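Local atomic coordinates of 1H-3-hydroxy-4-oxoquinoline 2,4-dioxygenase (Pseudomonas putida, PDB entry 3IBT), a protein that catalyses the cofactor-independent ring cleavage of 3-hydroxy-1H-quinolin-4-one by dioxygen, giving N-formylanthranilate and carbon monoxide, on an alpha/beta-hydrolase fold. Residues Q75-L78 / A79-A83; I102-C105 / E106-A110; V162-L166 / R167-P171; D200-P203 / Q204-I208. All coordinates share one frame; numbering follows the deposited sequence.

Contact 1 (Q75-L78 / A79-A83)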
loop_
_atom_site.group_PDB
_atom_site.type_symbol
_atom_site.label_atom_id
_atom_site.label_comp_id
_atom_site.label_asym_id
_atom_site.label_seq_id
_atom_site.Cartn_x
_atom_site.Cartn_y
_atom_site.Cartn_z
ATOM N N GLN A 75 -0.251 -13.366 5.352
ATOM C CA GLN A 75 0.312 -14.672 5.497
ATOM C C GLN A 75 1.327 -14.968 4.378
ATOM O O GLN A 75 2.418 -15.486 4.636
ATOM C CB GLN A 75 -0.817 -15.696 5.527
ATOM C CG GLN A 75 -1.578 -15.674 6.831
ATOM C CD GLN A 75 -0.711 -16.178 7.962
ATOM O OE1 GLN A 75 -0.440 -17.457 8.039
ATOM N NE2 GLN A 75 -0.230 -15.178 8.836
ATOM N N ASP A 76 0.937 -14.629 3.148
ATOM C CA ASP A 76 1.835 -14.572 1.999
ATOM C C ASP A 76 3.203 -13.974 2.374
ATOM O O ASP A 76 4.241 -14.660 2.337
ATOM C CB ASP A 76 1.187 -13.730 0.877
ATOM C CG ASP A 76 -0.063 -14.378 0.300
ATOM O OD1 ASP A 76 -0.273 -15.731 0.786
ATOM O OD2 ASP A 76 -0.740 -13.635 -0.656
ATOM N N LEU A 77 3.187 -12.703 2.743
ATOM C CA LEU A 77 4.401 -11.998 3.040
ATOM C C LEU A 77 5.200 -12.624 4.191
ATOM O O LEU A 77 6.429 -12.514 4.211
ATOM C CB LEU A 77 4.077 -10.533 3.356
ATOM C CG LEU A 77 5.021 -9.430 2.882
ATOM C CD1 LEU A 77 4.657 -8.228 3.682
ATOM C CD2 LEU A 77 6.507 -9.719 3.064
ATOM N N LEU A 78 4.518 -13.239 5.158
ATOM C CA LEU A 78 5.209 -13.873 6.286
ATOM C C LEU A 78 5.945 -15.176 5.866
ATOM O O LEU A 78 7.033 -15.528 6.367
ATOM C CB LEU A 78 4.222 -14.150 7.412
ATOM C CG LEU A 78 3.696 -12.963 8.217
ATOM C CD1 LEU A 78 2.641 -13.484 9.162
ATOM C CD2 LEU A 78 4.773 -12.276 9.006
ATOM N N ALA A 79 5.337 -15.869 4.914
ATOM C CA ALA A 79 5.929 -17.016 4.291
ATOM C C ALA A 79 7.023 -16.555 3.288
ATOM O O ALA A 79 7.756 -17.398 2.714
ATOM C CB ALA A 79 4.843 -17.809 3.607
ATOM N N PHE A 80 7.131 -15.230 3.083
ATOM C CA PHE A 80 8.151 -14.650 2.196
ATOM C C PHE A 80 9.453 -14.457 2.948
ATOM O O PHE A 80 10.404 -15.208 2.723
ATOM C CB PHE A 80 7.682 -13.326 1.593
ATOM C CG PHE A 80 7.876 -13.257 0.123
ATOM C CD1 PHE A 80 7.132 -14.095 -0.719
ATOM C CD2 PHE A 80 8.820 -12.390 -0.428
ATOM C CE1 PHE A 80 7.300 -14.062 -2.089
ATOM C CE2 PHE A 80 8.997 -12.338 -1.802
ATOM C CZ PHE A 80 8.232 -13.183 -2.638
ATOM N N ILE A 81 9.471 -13.469 3.848
ATOM C CA ILE A 81 10.570 -13.219 4.803
ATOM C C ILE A 81 11.305 -14.492 5.319
ATOM O O ILE A 81 12.552 -14.523 5.398
ATOM C CB ILE A 81 10.090 -12.334 6.032
ATOM C CG1 ILE A 81 9.269 -13.146 7.061
ATOM C CG2 ILE A 81 9.304 -11.032 5.578
ATOM C CD1 ILE A 81 10.099 -13.915 8.140
ATOM N N ASP A 82 10.510 -15.508 5.676
ATOM C CA ASP A 82 10.983 -16.796 6.159
ATOM C C ASP A 82 11.637 -17.578 5.018
ATOM O O ASP A 82 12.792 -17.972 5.133
ATOM C CB ASP A 82 9.803 -17.562 6.808
ATOM C CG ASP A 82 10.030 -19.104 6.928
ATOM O OD1 ASP A 82 10.746 -19.753 6.088
ATOM O OD2 ASP A 82 9.437 -19.688 7.899
ATOM N N ALA A 83 10.895 -17.773 3.926
ATOM C CA ALA A 83 11.326 -18.583 2.787
ATOM C C ALA A 83 12.685 -18.161 2.223
ATOM O O ALA A 83 13.487 -19.035 1.783
ATOM C CB ALA A 83 10.279 -18.552 1.697
#
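Ile-81 lies one helical turn beyond Leu-77 and leans back over it and Leu-78. Its CB is 4.1 Å from Leu-77 O, the same oxygen that accepts the Ile-81 amide (N to O 3.2 Å). CG2, held anti to the carbonyl carbon, descends along the Leu-77 side and comes within 4.0 Å of Leu-77 CD2, the two side chains crossing at about a right angle. CG1 takes the place between the backbone N and the carbonyl carbon (chi1 77°), which carries it to 3.3 Å from Leu-78 O, and the terminal CD1 follows at 3.9 Å from that oxygen. The turn belongs to helix 70-83 of the alpha/beta-hydrolase fold, which lies against the central sheet: Leu-77, Phe-80 and Ile-81 all touch Phe-25 of strand 23-27. An alanine in place of Ile-81 would remove CG2 and both atoms of the longer branch, and would probably open a gap beside Leu-77 CD2 and next to Phe-25. Leu-77 CD2 also meets Phe-80 CB, at 4.1 Å, while the Phe-80 ring meets Tyr-13 edge-to-face. Two residues earlier, Ala-79 N bonds to Gln-75 O at 3.0 Å, and Asp-76 forms a salt bridge with Arg-56.

Contact 2 (I102-C105 / E106-A110)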
loop_
_atom_site.group_PDB
_atom_site.type_symbol
_atom_site.label_atom_id
_atom_site.label_comp_id
_atom_site.label_asym_id
_atom_site.label_seq_id
_atom_site.Cartn_x
_atom_site.Cartn_y
_atom_site.Cartn_z
ATOM N N ILE A 102 0.249 -3.184 8.597
ATOM C CA ILE A 102 0.001 -3.141 10.022
ATOM C C ILE A 102 -0.263 -4.515 10.620
ATOM O O ILE A 102 0.097 -4.787 11.769
ATOM C CB ILE A 102 -1.103 -2.139 10.355
ATOM C CG1 ILE A 102 -0.633 -0.774 9.903
ATOM C CG2 ILE A 102 -1.356 -2.046 11.848
ATOM C CD1 ILE A 102 0.664 -0.357 10.520
ATOM N N ASP A 103 -0.870 -5.396 9.839
ATOM C CA ASP A 103 -1.100 -6.760 10.310
ATOM C C ASP A 103 0.238 -7.424 10.652
ATOM O O ASP A 103 0.369 -8.149 11.650
ATOM C CB ASP A 103 -1.845 -7.595 9.266
ATOM C CG ASP A 103 -2.641 -8.746 9.899
ATOM O OD1 ASP A 103 -3.323 -8.503 10.924
ATOM O OD2 ASP A 103 -2.611 -9.895 9.390
ATOM N N VAL A 104 1.242 -7.148 9.830
ATOM C CA VAL A 104 2.512 -7.817 9.991
ATOM C C VAL A 104 3.223 -7.193 11.171
ATOM O O VAL A 104 3.798 -7.906 11.980
ATOM C CB VAL A 104 3.324 -7.786 8.710
ATOM C CG1 VAL A 104 4.736 -8.200 8.973
ATOM C CG2 VAL A 104 2.682 -8.686 7.687
ATOM N N CYS A 105 3.127 -5.875 11.305
ATOM C CA CYS A 105 3.686 -5.218 12.480
ATOM C C CYS A 105 3.078 -5.788 13.737
ATOM O O CYS A 105 3.715 -5.792 14.787
ATOM C CB CYS A 105 3.443 -3.723 12.448
ATOM S SG CYS A 105 4.559 -2.809 11.362
ATOM N N GLU A 106 1.842 -6.272 13.618
ATOM C CA GLU A 106 1.127 -6.846 14.754
ATOM C C GLU A 106 1.432 -8.330 14.924
ATOM O O GLU A 106 1.444 -8.820 16.057
ATOM C CB GLU A 106 -0.388 -6.638 14.635
ATOM C CG GLU A 106 -1.181 -6.832 15.962
ATOM C CD GLU A 106 -2.696 -7.059 15.765
ATOM O OE1 GLU A 106 -3.218 -6.708 14.684
ATOM O OE2 GLU A 106 -3.378 -7.577 16.691
ATOM N N GLN A 107 1.666 -9.040 13.812
ATOM C CA GLN A 107 1.906 -10.491 13.857
ATOM C C GLN A 107 3.296 -10.782 14.379
ATOM O O GLN A 107 3.445 -11.517 15.340
ATOM C CB GLN A 107 1.642 -11.176 12.506
ATOM C CG GLN A 107 0.138 -11.516 12.234
ATOM C CD GLN A 107 -0.071 -12.613 11.159
ATOM O OE1 GLN A 107 -0.822 -12.421 10.191
ATOM N NE2 GLN A 107 0.603 -13.756 11.331
ATOM N N LEU A 108 4.301 -10.187 13.746
ATOM C CA LEU A 108 5.681 -10.118 14.265
ATOM C C LEU A 108 5.792 -9.109 15.415
ATOM O O LEU A 108 4.809 -8.418 15.726
ATOM C CB LEU A 108 6.597 -9.667 13.145
ATOM C CG LEU A 108 7.067 -10.618 12.034
ATOM C CD1 LEU A 108 6.030 -11.641 11.538
ATOM C CD2 LEU A 108 7.544 -9.755 10.885
ATOM N N GLY A 109 6.971 -8.992 16.036
ATOM C CA GLY A 109 7.144 -8.006 17.126
ATOM C C GLY A 109 6.812 -6.538 16.760
ATOM O O GLY A 109 6.558 -6.222 15.603
ATOM N N ALA A 110 6.785 -5.644 17.745
ATOM C CA ALA A 110 7.138 -4.260 17.468
ATOM C C ALA A 110 8.641 -4.245 17.620
ATOM O O ALA A 110 9.369 -3.758 16.770
ATOM C CB ALA A 110 6.518 -3.338 18.454
#
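Residues 102-105 and 106-110 form the last turn of helix 97-107 and its exit. Glu-106 N bonds to Ile-102 O at 2.9 Å, Gln-107 N to Asp-103 O at 2.7 Å, and Leu-108 N closes the ladder on Val-104 O at 2.9 Å. Leu-108 itself is the first residue to leave helical backbone angles, its psi opening to 176°, and Gly-109 continues the extended path toward strand 115-119. This is the helix of the beta-alpha-beta unit that starts at strand 89-94, the one that follows the nucleophile-elbow position in alpha/beta hydrolases. On its apolar side Val-104 and Leu-108 lie side by side, pointing the same way, with Val-104 CG1 3.7 Å from Leu-108 CD2; Met-91 and Phe-89 of strand 89-94 meet them from the sheet. The polar side is led by Asp-103, whose CG stands anti to the backbone N (chi1 -154°), bringing the carboxylate up beside the next turn. There OD1 is 4.2 Å from Glu-106 OE1, the two carboxylates turned 82° apart. OD2 is 3.2 Å from Gln-107 OE1, an approach of two acceptors; that amide oxygen has a weak bond from Gln-75 NE2 instead. Two neighbouring acids would disfavour each other alone, but Arg-198 pairs with Glu-106 and, more weakly, with Asp-103, and its positive charge probably offsets part of their repulsion.

Contact 3 (V162-L166 / R167-P171)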
loop_
_atom_site.group_PDB
_atom_site.type_symbol
_atom_site.label_atom_id
_atom_site.label_comp_id
_atom_site.label_asym_id
_atom_site.label_seq_id
_atom_site.Cartn_x
_atom_site.Cartn_y
_atom_site.Cartn_z
ATOM N N VAL A 162 1.390 8.621 -13.949
ATOM C CA VAL A 162 0.195 8.340 -13.135
ATOM C C VAL A 162 -0.931 7.973 -14.067
ATOM O O VAL A 162 -1.615 6.962 -13.861
ATOM C CB VAL A 162 -0.221 9.555 -12.291
ATOM C CG1 VAL A 162 -1.532 9.319 -11.664
ATOM C CG2 VAL A 162 0.795 9.793 -11.236
ATOM N N LEU A 163 -1.107 8.815 -15.091
ATOM C CA LEU A 163 -2.053 8.528 -16.170
ATOM C C LEU A 163 -1.812 7.136 -16.737
ATOM O O LEU A 163 -2.742 6.351 -16.861
ATOM C CB LEU A 163 -2.002 9.597 -17.265
ATOM C CG LEU A 163 -2.487 10.962 -16.789
ATOM C CD1 LEU A 163 -2.185 12.032 -17.781
ATOM C CD2 LEU A 163 -3.957 10.927 -16.555
ATOM N N ASN A 164 -0.564 6.806 -17.031
ATOM C CA ASN A 164 -0.286 5.501 -17.611
ATOM C C ASN A 164 -0.734 4.387 -16.683
ATOM O O ASN A 164 -1.212 3.302 -17.130
ATOM C CB ASN A 164 1.198 5.299 -17.936
ATOM C CG ASN A 164 1.449 3.925 -18.552
ATOM O OD1 ASN A 164 0.818 3.555 -19.546
ATOM N ND2 ASN A 164 2.310 3.145 -17.934
ATOM N N HIS A 165 -0.546 4.665 -15.389
ATOM C CA HIS A 165 -0.879 3.701 -14.368
ATOM C C HIS A 165 -2.383 3.409 -14.383
ATOM O O HIS A 165 -2.821 2.260 -14.553
ATOM C CB HIS A 165 -0.453 4.185 -13.017
ATOM C CG HIS A 165 -0.741 3.211 -11.939
ATOM N ND1 HIS A 165 -0.018 2.051 -11.776
ATOM C CD2 HIS A 165 -1.685 3.203 -10.976
ATOM C CE1 HIS A 165 -0.491 1.377 -10.745
ATOM N NE2 HIS A 165 -1.512 2.050 -10.248
ATOM N N LEU A 166 -3.180 4.455 -14.247
ATOM C CA LEU A 166 -4.604 4.269 -14.288
ATOM C C LEU A 166 -5.137 4.195 -15.727
ATOM O O LEU A 166 -6.303 4.485 -16.002
ATOM C CB LEU A 166 -5.310 5.305 -13.396
ATOM C CG LEU A 166 -4.957 6.787 -13.495
ATOM C CD1 LEU A 166 -5.649 7.469 -14.702
ATOM C CD2 LEU A 166 -5.356 7.438 -12.211
ATOM N N ARG A 167 -4.303 3.764 -16.661
ATOM C CA ARG A 167 -4.847 3.321 -17.953
ATOM C C ARG A 167 -4.335 1.999 -18.390
ATOM O O ARG A 167 -4.832 1.468 -19.346
ATOM C CB ARG A 167 -4.571 4.312 -19.081
ATOM C CG ARG A 167 -5.539 5.461 -19.098
ATOM C CD ARG A 167 -4.825 6.748 -19.499
ATOM N NE ARG A 167 -5.554 7.948 -19.072
ATOM C CZ ARG A 167 -5.385 9.159 -19.607
ATOM N NH1 ARG A 167 -4.500 9.350 -20.593
ATOM N NH2 ARG A 167 -6.104 10.184 -19.151
ATOM N N ASN A 168 -3.313 1.480 -17.739
ATOM C CA ASN A 168 -2.661 0.315 -18.289
ATOM C C ASN A 168 -2.278 -0.720 -17.236
ATOM O O ASN A 168 -2.219 -1.927 -17.527
ATOM C CB ASN A 168 -1.467 0.727 -19.172
ATOM C CG ASN A 168 -1.895 1.259 -20.556
ATOM O OD1 ASN A 168 -2.637 2.247 -20.659
ATOM N ND2 ASN A 168 -1.405 0.604 -21.629
ATOM N N GLU A 169 -2.035 -0.255 -16.016
ATOM C CA GLU A 169 -1.788 -1.166 -14.910
ATOM C C GLU A 169 -3.123 -1.647 -14.372
ATOM O O GLU A 169 -3.535 -2.778 -14.600
ATOM C CB GLU A 169 -0.983 -0.491 -13.768
ATOM C CG GLU A 169 0.541 -0.789 -13.707
ATOM C CD GLU A 169 1.357 -0.001 -14.753
ATOM O OE1 GLU A 169 0.988 1.187 -14.980
ATOM O OE2 GLU A 169 2.349 -0.549 -15.327
HETATM N N MSE A 170 -3.793 -0.745 -13.669
HETATM C CA MSE A 170 -4.877 -1.098 -12.774
HETATM C C MSE A 170 -6.110 -1.617 -13.513
HETATM O O MSE A 170 -6.713 -2.605 -13.082
HETATM C CB MSE A 170 -5.246 0.094 -11.902
HETATM C CG MSE A 170 -4.138 0.579 -11.037
HETATM SE SE MSE A 170 -4.883 1.658 -9.518
HETATM C CE MSE A 170 -5.213 3.365 -10.495
ATOM N N PRO A 171 -6.490 -0.966 -14.630
ATOM C CA PRO A 171 -7.763 -1.408 -15.152
ATOM C C PRO A 171 -7.570 -2.725 -15.930
ATOM O O PRO A 171 -8.530 -3.390 -16.281
ATOM C CB PRO A 171 -8.198 -0.234 -16.052
ATOM C CG PRO A 171 -7.102 0.822 -15.946
ATOM C CD PRO A 171 -5.895 0.088 -15.474
#
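The backbone oxygen of His-165 takes two amide hydrogens from the residues that follow, with a weak third from Asn-168 N. Glu-169 N reaches it at 3.0 Å and Met-170 N at 3.3 Å, from opposite faces of the carbonyl plane; the second bond spans five residues and widens the helix here into a pi-type turn. Arg-167 N bonds to Asn-164 O at 3.2 Å, but from above that carbonyl plane. Among side chains, His-165 ND1 gives a weak bond to Glu-169 OE1 at 3.5 Å, the carboxylate plane nearly parallel to the ring (11°) but displaced from it. Arg-35 is the carboxylate's firmer partner, in a salt bridge to OE2. Helix 160-169 is part of the helical cap inserted in the chain between strands 115-119 and 207-212 of the alpha/beta-hydrolase core, and His-165 approaches Gln-32, a substrate-binding residue by similarity. The imidazole, swung toward Glu-169 and Met-170 by its CG anti to the backbone N (chi1 -178°), is also met edge-to-face by Phe-245 and obliquely by the selenium of the selenomethionine Met-170, 4.4 Å from its centroid. An alanine for His-165 would probably leave Met-170 and Phe-245 beside a gap and Glu-169 OE1 without its weak donor. Further out, Met-170 CE rests 3.5 Å from Leu-166 CB. Toward solvent, Leu-163 CD2 lies over one face of the Arg-167 guanidinium, 3.4 Å from NH2.

Contact 4 (D200-P203 / Q204-I208). Unlike the reference sequence in segment 200-203: Asp-200 (reference Glu).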
loop_
_atom_site.group_PDB
_atom_site.type_symbol
_atom_site.label_atom_id
_atom_site.label_comp_id
_atom_site.label_asym_id
_atom_site.label_seq_id
_atom_site.Cartn_x
_atom_site.Cartn_y
_atom_site.Cartn_z
ATOM N N ASP A 200 -4.275 2.586 16.570
ATOM C CA ASP A 200 -4.426 2.891 17.966
ATOM C C ASP A 200 -4.644 1.608 18.829
ATOM O O ASP A 200 -4.486 1.623 20.047
ATOM C CB ASP A 200 -5.571 3.901 18.098
ATOM C CG ASP A 200 -5.378 4.904 19.271
ATOM O OD1 ASP A 200 -4.433 4.711 20.100
ATOM O OD2 ASP A 200 -6.185 5.889 19.363
ATOM N N SER A 201 -4.948 0.478 18.199
ATOM C CA SER A 201 -5.270 -0.717 18.950
ATOM C C SER A 201 -4.180 -1.757 18.902
ATOM O O SER A 201 -4.366 -2.874 19.389
ATOM C CB SER A 201 -6.575 -1.327 18.453
ATOM O OG SER A 201 -6.330 -2.054 17.268
ATOM N N LEU A 202 -3.052 -1.423 18.296
ATOM C CA LEU A 202 -1.884 -2.288 18.451
ATOM C C LEU A 202 -1.431 -2.175 19.913
ATOM O O LEU A 202 -1.487 -1.086 20.507
ATOM C CB LEU A 202 -0.753 -1.907 17.497
ATOM C CG LEU A 202 -1.047 -1.699 16.013
ATOM C CD1 LEU A 202 0.042 -0.900 15.422
ATOM C CD2 LEU A 202 -1.110 -2.978 15.302
ATOM N N PRO A 203 -1.055 -3.315 20.524
ATOM C CA PRO A 203 -0.552 -3.335 21.930
ATOM C C PRO A 203 0.779 -2.581 22.139
ATOM O O PRO A 203 1.009 -1.999 23.210
ATOM C CB PRO A 203 -0.365 -4.826 22.222
ATOM C CG PRO A 203 -0.290 -5.491 20.864
ATOM C CD PRO A 203 -1.136 -4.666 19.931
ATOM N N GLN A 204 1.643 -2.621 21.124
ATOM C CA GLN A 204 2.931 -1.963 21.143
ATOM C C GLN A 204 3.098 -1.312 19.779
ATOM O O GLN A 204 3.081 -1.983 18.736
ATOM C CB GLN A 204 4.031 -2.983 21.360
ATOM C CG GLN A 204 3.967 -3.703 22.681
ATOM C CD GLN A 204 5.212 -4.570 22.903
ATOM O OE1 GLN A 204 6.083 -4.663 22.021
ATOM N NE2 GLN A 204 5.305 -5.208 24.085
ATOM N N LYS A 205 3.270 0.001 19.787
ATOM C CA LYS A 205 3.195 0.760 18.561
ATOM C C LYS A 205 4.571 1.089 17.994
ATOM O O LYS A 205 5.419 1.654 18.700
ATOM C CB LYS A 205 2.369 2.026 18.795
ATOM C CG LYS A 205 0.860 1.770 18.920
ATOM C CD LYS A 205 0.235 2.723 19.911
ATOM C CE LYS A 205 -0.778 2.083 20.858
ATOM N NZ LYS A 205 -1.950 1.640 20.091
ATOM N N PRO A 206 4.815 0.727 16.716
ATOM C CA PRO A 206 6.014 1.196 16.030
ATOM C C PRO A 206 5.923 2.671 15.789
ATOM O O PRO A 206 4.841 3.249 15.908
ATOM C CB PRO A 206 5.937 0.507 14.667
ATOM C CG PRO A 206 4.559 0.133 14.502
ATOM C CD PRO A 206 3.987 -0.127 15.855
ATOM N N GLU A 207 7.036 3.278 15.407
ATOM C CA GLU A 207 6.955 4.590 14.795
ATOM C C GLU A 207 6.378 4.364 13.383
ATOM O O GLU A 207 6.881 3.523 12.605
ATOM C CB GLU A 207 8.310 5.279 14.813
ATOM C CG GLU A 207 8.946 5.299 16.219
ATOM C CD GLU A 207 8.272 6.277 17.219
ATOM O OE1 GLU A 207 8.580 7.481 17.143
ATOM O OE2 GLU A 207 7.474 5.853 18.106
ATOM N N ILE A 208 5.268 5.049 13.110
ATOM C CA ILE A 208 4.549 4.941 11.833
ATOM C C ILE A 208 4.593 6.286 11.116
ATOM O O ILE A 208 4.257 7.329 11.707
ATOM C CB ILE A 208 3.072 4.517 12.026
ATOM C CG1 ILE A 208 3.002 3.344 13.016
ATOM C CG2 ILE A 208 2.432 4.157 10.671
ATOM C CD1 ILE A 208 1.606 2.837 13.308
#
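Lys-205 reaches back to Asp-200 and Leu-202, and its ammonium group makes the polar part of this contact. Two hydrogen bonds come first: NZ to Leu-202 O at 2.8 Å, in the carbonyl plane and on a lone pair, and NZ to Asp-200 O at 2.5 Å, where the nitrogen stands above the carbonyl plane, 73° out of it. The shortness of the second is doubtful at this resolution and should not be pressed. A weak third bond goes to Met-199 O. The chain gets there by leaving CA with CG anti to the carbonyl carbon (chi1 -74°) and then bending at each later torsion, which curls it back over the turn and sets CE 3.3 Å from Leu-202 O. The ionic component is modest, a long salt bridge from NZ to Asp-200 OD1 at 3.9 Å; this aspartate replaces the glutamate of the reference sequence.

Apolar contact is carried by Leu-202, which points toward the following segment. Its CD1 meets Pro-206 CD at 4.0 Å, the two side chains crossing at about a right angle, while its CD2 packs on Ile-102 and Glu-106 of helix 97-107.

The stretch is the turn between helix 195-200 and strand 207-212, a strand of the central sheet. Met-199 O and Asp-200 O lie near the C-terminal end of that helix and Leu-202 O in the loop after it, so the lysine's charge probably offsets the partial negative charge gathered there, with the carboxylate of Asp-200 adding a weaker attraction from farther off.

How the contacts relate
All four contacts are local, each within one continuous stretch, and they follow one another in series, so none nests in or crosses another. Contact 1 spans a turn of helix 70-83, and contact 2 ends helix 97-107. These helices pack together, Leu-78 CD2 lying 4.1 Å from Val-104 CG1. The chain then makes strand 115-119 and enters the cap, where contact 3 sits, its centre about 31 Å from that of contact 2 and on the opposite side of the chain's centre. Returning to the core, contact 4 rounds the turn into strand 207-212 and touches contact 2, Ile-102 CG2 to Leu-202 CD2 at 3.6 Å. Contact 2 thus lies against both other core contacts.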